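Local atomic coordinates of E3 ubiquitin ligase RavN (Legionella pneumophila, PDB entry 5MIY), a protein that acts as an E3 ubiquitin ligase, a bacterial effector that probably promotes the transfer of ubiquitin to target proteins. Residues K39-G44 / S50-H55; Q85-D90 / E94-D99. All coordinates share one frame; numbering follows the deposited sequence.

Contact 1 of 2, residues K39-G44 / S50-H55; sequences KAISSG and SDPTTH. With SO4 (sulfate ion), chain D.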
loop_
_atom_site.group_PDB
_atom_site.type_symbol
_atom_site.label_atom_id
_atom_site.label_comp_id
_atom_site.label_asym_id
_atom_site.label_seq_id
_atom_site.Cartn_x
_atom_site.Cartn_y
_atom_site.Cartn_z
ATOM N N LYS A 39 -0.439 -0.238 3.848
ATOM C CA LYS A 39 -1.378 0.168 2.811
ATOM C C LYS A 39 -1.729 -1.020 1.927
ATOM O O LYS A 39 -0.903 -1.905 1.687
ATOM C CB LYS A 39 -0.803 1.297 1.941
ATOM C CG LYS A 39 -0.375 2.524 2.730
ATOM C CD LYS A 39 -1.557 3.155 3.463
ATOM C CE LYS A 39 -1.150 4.467 4.114
ATOM N NZ LYS A 39 -2.289 5.174 4.764
ATOM N N ALA A 40 -2.964 -1.031 1.436
ATOM C CA ALA A 40 -3.420 -2.058 0.512
ATOM C C ALA A 40 -4.212 -1.392 -0.605
ATOM O O ALA A 40 -5.086 -0.561 -0.334
ATOM C CB ALA A 40 -4.278 -3.100 1.226
ATOM N N ILE A 41 -3.902 -1.743 -1.854
ATOM C CA ILE A 41 -4.604 -1.192 -3.016
ATOM C C ILE A 41 -4.933 -2.322 -3.983
ATOM O O ILE A 41 -4.262 -3.361 -4.010
ATOM C CB ILE A 41 -3.788 -0.077 -3.720
ATOM C CG1 ILE A 41 -2.501 -0.625 -4.352
ATOM C CG2 ILE A 41 -3.468 1.049 -2.741
ATOM C CD1 ILE A 41 -1.615 0.468 -4.989
ATOM N N SER A 42 -6.009 -2.137 -4.755
ATOM C CA SER A 42 -6.418 -3.193 -5.673
ATOM C C SER A 42 -5.579 -3.196 -6.943
ATOM O O SER A 42 -5.431 -4.244 -7.579
ATOM C CB SER A 42 -7.914 -3.072 -6.017
ATOM O OG SER A 42 -8.260 -1.791 -6.543
ATOM N N SER A 43 -5.019 -2.050 -7.321
ATOM C CA SER A 43 -4.199 -1.931 -8.519
ATOM C C SER A 43 -3.346 -0.679 -8.383
ATOM O O SER A 43 -3.579 0.153 -7.507
ATOM C CB SER A 43 -5.059 -1.839 -9.784
ATOM O OG SER A 43 -5.767 -0.611 -9.790
ATOM N N GLY A 44 -2.360 -0.547 -9.266
ATOM C CA GLY A 44 -1.694 0.730 -9.468
ATOM C C GLY A 44 -0.240 0.820 -9.053
ATOM O O GLY A 44 0.360 1.883 -9.227
ATOM N N SER A 50 2.441 7.977 -6.557
ATOM C CA SER A 50 2.593 8.035 -5.108
ATOM C C SER A 50 1.479 7.208 -4.487
ATOM O O SER A 50 0.510 6.835 -5.154
ATOM C CB SER A 50 2.533 9.471 -4.595
ATOM O OG SER A 50 1.244 10.012 -4.818
ATOM N N ASP A 51 1.631 6.933 -3.200
ATOM C CA ASP A 51 0.608 6.215 -2.456
ATOM C C ASP A 51 -0.663 7.057 -2.391
ATOM O O ASP A 51 -0.588 8.251 -2.081
ATOM C CB ASP A 51 1.110 5.903 -1.051
ATOM C CG ASP A 51 0.016 5.387 -0.149
ATOM O OD1 ASP A 51 -0.575 4.336 -0.478
ATOM O OD2 ASP A 51 -0.260 6.034 0.883
ATOM N N PRO A 52 -1.836 6.480 -2.676
ATOM C CA PRO A 52 -3.066 7.300 -2.722
ATOM C C PRO A 52 -3.387 8.110 -1.463
ATOM O O PRO A 52 -3.731 9.292 -1.582
ATOM C CB PRO A 52 -4.147 6.250 -3.019
ATOM C CG PRO A 52 -3.440 5.246 -3.869
ATOM C CD PRO A 52 -2.037 5.149 -3.278
ATOM N N THR A 53 -3.298 7.524 -0.264
ATOM C CA THR A 53 -3.773 8.230 0.925
ATOM C C THR A 53 -2.723 9.127 1.575
ATOM O O THR A 53 -3.091 10.073 2.280
ATOM C CB THR A 53 -4.299 7.240 1.974
ATOM O OG1 THR A 53 -3.248 6.356 2.389
ATOM C CG2 THR A 53 -5.463 6.426 1.413
ATOM N N THR A 54 -1.429 8.866 1.383
ATOM C CA THR A 54 -0.394 9.691 1.997
ATOM C C THR A 54 0.449 10.456 0.990
ATOM O O THR A 54 1.194 11.357 1.394
ATOM C CB THR A 54 0.552 8.842 2.865
ATOM O OG1 THR A 54 1.369 8.012 2.024
ATOM C CG2 THR A 54 -0.224 7.978 3.863
ATOM N N HIS A 55 0.364 10.111 -0.296
ATOM C CA HIS A 55 1.216 10.650 -1.353
ATOM C C HIS A 55 2.696 10.377 -1.098
ATOM O O HIS A 55 3.562 11.068 -1.644
ATOM C CB HIS A 55 0.952 12.145 -1.567
ATOM C CG HIS A 55 -0.390 12.427 -2.170
ATOM N ND1 HIS A 55 -0.934 13.693 -2.235
ATOM C CD2 HIS A 55 -1.300 11.599 -2.736
ATOM C CE1 HIS A 55 -2.119 13.632 -2.817
ATOM N NE2 HIS A 55 -2.365 12.371 -3.129
HETATM S S SO4 D . -0.296 -2.007 -11.867
HETATM O O1 SO4 D . -0.074 -0.569 -11.918
HETATM O O2 SO4 D . -1.680 -2.278 -11.494
HETATM O O3 SO4 D . 0.608 -2.547 -10.857
HETATM O O4 SO4 D . 0.001 -2.620 -13.161
#

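Contact 2 of 2, residues Q85-D90 / E94-D99; sequences QPISKD and ELFAVD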
loop_
_atom_site.group_PDB
_atom_site.type_symbol
_atom_site.label_atom_id
_atom_site.label_comp_id
_atom_site.label_asym_id
_atom_site.label_seq_id
_atom_site.Cartn_x
_atom_site.Cartn_y
_atom_site.Cartn_z
ATOM N N GLN A 85 -4.126 3.066 11.656
ATOM C CA GLN A 85 -3.229 3.584 12.675
ATOM C C GLN A 85 -1.791 3.158 12.395
ATOM O O GLN A 85 -1.552 2.070 11.862
ATOM C CB GLN A 85 -3.653 3.091 14.056
ATOM C CG GLN A 85 -5.017 3.605 14.498
ATOM C CD GLN A 85 -5.147 5.113 14.360
ATOM O OE1 GLN A 85 -6.098 5.613 13.754
ATOM N NE2 GLN A 85 -4.191 5.845 14.923
ATOM N N PRO A 86 -0.819 3.995 12.745
ATOM C CA PRO A 86 0.580 3.671 12.456
ATOM C C PRO A 86 1.133 2.617 13.404
ATOM O O PRO A 86 0.589 2.354 14.477
ATOM C CB PRO A 86 1.301 5.011 12.647
ATOM C CG PRO A 86 0.454 5.747 13.631
ATOM C CD PRO A 86 -0.968 5.322 13.373
ATOM N N ILE A 87 2.239 2.009 12.981
ATOM C CA ILE A 87 2.960 1.046 13.804
ATOM C C ILE A 87 4.436 1.417 13.843
ATOM O O ILE A 87 4.980 2.009 12.905
ATOM C CB ILE A 87 2.773 -0.408 13.310
ATOM C CG1 ILE A 87 3.440 -0.618 11.951
ATOM C CG2 ILE A 87 1.294 -0.768 13.238
ATOM C CD1 ILE A 87 3.339 -2.046 11.459
ATOM N N SER A 88 5.082 1.062 14.951
ATOM C CA SER A 88 6.479 1.388 15.183
ATOM C C SER A 88 7.393 0.509 14.337
ATOM O O SER A 88 6.990 -0.537 13.821
ATOM C CB SER A 88 6.827 1.195 16.656
ATOM O OG SER A 88 6.989 -0.188 16.936
ATOM N N LYS A 89 8.654 0.940 14.223
ATOM C CA LYS A 89 9.650 0.143 13.512
ATOM C C LYS A 89 9.811 -1.232 14.149
ATOM O O LYS A 89 9.977 -2.235 13.444
ATOM C CB LYS A 89 10.992 0.879 13.486
ATOM C CG LYS A 89 12.168 0.033 13.020
ATOM C CD LYS A 89 13.418 0.882 12.824
ATOM C CE LYS A 89 13.786 1.634 14.092
ATOM N NZ LYS A 89 14.852 2.651 13.850
ATOM N N ASP A 90 9.772 -1.297 15.483
ATOM C CA ASP A 90 9.851 -2.583 16.166
ATOM C C ASP A 90 8.675 -3.468 15.781
ATOM O O ASP A 90 8.851 -4.646 15.443
ATOM C CB ASP A 90 9.894 -2.376 17.683
ATOM C CG ASP A 90 11.281 -2.017 18.185
ATOM O OD1 ASP A 90 12.274 -2.465 17.571
ATOM O OD2 ASP A 90 11.375 -1.285 19.196
ATOM N N GLU A 94 8.603 -7.090 13.964
ATOM C CA GLU A 94 7.980 -8.264 14.573
ATOM C C GLU A 94 6.919 -8.863 13.659
ATOM O O GLU A 94 6.804 -10.090 13.547
ATOM C CB GLU A 94 7.368 -7.894 15.925
ATOM C CG GLU A 94 8.392 -7.545 16.994
ATOM C CD GLU A 94 7.831 -6.626 18.068
ATOM O OE1 GLU A 94 8.635 -5.968 18.765
ATOM O OE2 GLU A 94 6.589 -6.560 18.213
ATOM N N LEU A 95 6.140 -8.012 12.990
ATOM C CA LEU A 95 5.032 -8.494 12.178
ATOM C C LEU A 95 5.488 -8.940 10.791
ATOM O O LEU A 95 5.008 -9.959 10.283
ATOM C CB LEU A 95 3.960 -7.409 12.071
ATOM C CG LEU A 95 3.294 -6.968 13.378
ATOM C CD1 LEU A 95 2.618 -5.610 13.233
ATOM C CD2 LEU A 95 2.297 -8.019 13.860
ATOM N N PHE A 96 6.417 -8.208 10.167
ATOM C CA PHE A 96 6.743 -8.438 8.764
ATOM C C PHE A 96 8.205 -8.782 8.493
ATOM O O PHE A 96 8.551 -9.049 7.335
ATOM C CB PHE A 96 6.328 -7.209 7.930
ATOM C CG PHE A 96 4.889 -6.809 8.137
ATOM C CD1 PHE A 96 3.856 -7.602 7.644
ATOM C CD2 PHE A 96 4.566 -5.661 8.846
ATOM C CE1 PHE A 96 2.527 -7.250 7.845
ATOM C CE2 PHE A 96 3.238 -5.298 9.045
ATOM C CZ PHE A 96 2.217 -6.098 8.545
ATOM N N ALA A 97 9.069 -8.801 9.513
ATOM C CA ALA A 97 10.471 -9.214 9.364
ATOM C C ALA A 97 11.246 -8.302 8.414
ATOM O O ALA A 97 12.093 -8.756 7.641
ATOM C CB ALA A 97 10.580 -10.672 8.908
ATOM N N VAL A 98 10.957 -7.004 8.474
ATOM C CA VAL A 98 11.676 -5.997 7.701
ATOM C C VAL A 98 12.049 -4.858 8.634
ATOM O O VAL A 98 11.184 -4.320 9.335
ATOM C CB VAL A 98 10.840 -5.448 6.525
ATOM C CG1 VAL A 98 11.669 -4.453 5.718
ATOM C CG2 VAL A 98 10.331 -6.573 5.639
ATOM N N ASP A 99 13.332 -4.489 8.654
ATOM C CA ASP A 99 13.733 -3.232 9.262
ATOM C C ASP A 99 13.711 -2.175 8.168
ATOM O O ASP A 99 14.597 -2.188 7.299
ATOM C CB ASP A 99 15.118 -3.324 9.891
ATOM C CG ASP A 99 15.436 -2.126 10.786
ATOM O OD1 ASP A 99 14.849 -1.038 10.581
ATOM O OD2 ASP A 99 16.270 -2.266 11.705
#

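Contact 1 of 2, residues K39-G44 / S50-H55
An Asx motif led by D51 shapes the turn against which K39, near the end of strand 35-41, lays its side chain. The carboxylate oxygen D51 OD2 receives two donors from T54. T54 OG1 gives a bond of 2.8 Å to D51 OD2 on the lone pair turned away from the other carboxylate oxygen, and the backbone N of T54 reaches D51 OD2 at 3.1 Å from above the carboxylate plane. The turn is drawn tighter by H55 N, which bonds to D51 O over 2.7 Å. The other carboxylate oxygen, D51 OD1, is hydrogen-bonded to the hydroxyl of Y27 on strand 25-32. K39 crosses D51 at about a right angle, with CG of K39 3.7 Å from D51 OD1. A bend at chi2 (-62°) starts an otherwise extended end that carries the ammonium past the acid. K39 NZ then donates to T53 OG1 at 2.8 Å, while T54 CG2 meets the same ammonium tip to tip. Two residues along the strand, on the same side as K39, CG2 of I41 rests 4.3 Å from CG of P52, and both residues also touch Y27 and P12. Beyond the strand, G44 N holds a sulfate, probably from the crystallisation liquor, which E46 and H47 also bind. K39 NZ stays 4.5 Å from D51 OD2, too far for a salt bridge: the lysine grips a hydroxyl directly, and its charge would probably favour the buried carboxylate in its ionised form from a distance.

Contact 2 of 2, residues Q85-D90 / E94-D99
E94 bonds back to D90 across one turn of helix 89-96: its N donates to D90 O over 2.9 Å, with an N-H...O angle of 154°. Its side chain runs out extended past the same carbonyl, CG of E94 lying 3.3 Å from D90 O, while the two acids remain apart, with 5.2 Å between D90 OD1 and E94 OE1. L95 comes next and brings CD1 to 4.0 Å from CD1 of I87, the two side chains crossing at a slant. Its own CB sits over one face of the neighbouring F96 ring, displaced toward the rim. I87 meets that ring differently: its CD1 lies at the ring edge, near the plane, 4.1 Å from F96 CE2. The methyl of I87 is carried to this spot by CG1 tucked between backbone N and carbonyl carbon (chi1 67°). F96 also packs on I38, I62 and L76, so this end of the helix is bound to strand 35-41 and nearby loops. A97 turns to positive phi and ends the helix, and V98 leads the chain back toward the helix start. There D99 OD1 lies 3.3 Å from CD of K89, beside the aliphatic part of the lysine. A bend at chi3 (57°) leaves K89 NZ 4.9 Å from D99 OD1; the ammonium pairs with D101 instead, and D99 OD2 with K102. At the helix start S88 OG caps a backbone N, and S88 N bonds to OE1 of Q91. The whole is a short two-turn helix opened by a capping box and closed by a positive-phi residue, laid by its apolar side against strand 35-41.

After the N-terminal hairpin of strands 8-11 and 16-19, the chain runs through strand 25-32 and turns back along strand 35-41, an outer strand of the four-stranded sheet. Contact 1 closes the loop that leaves this strand, folding 50-55 back onto its end before strand 58-61 begins. Contact 2 opens only after that strand and helix 64-68, and spans the short helix 89-96. The two therefore follow in series, neither nested nor crossed, with centres 18 Å apart and nearest atoms about 7 Å apart. Strand 35-41 is common to both: its end enters contact 1, while F36 and I38 pack against side chains of contact 2.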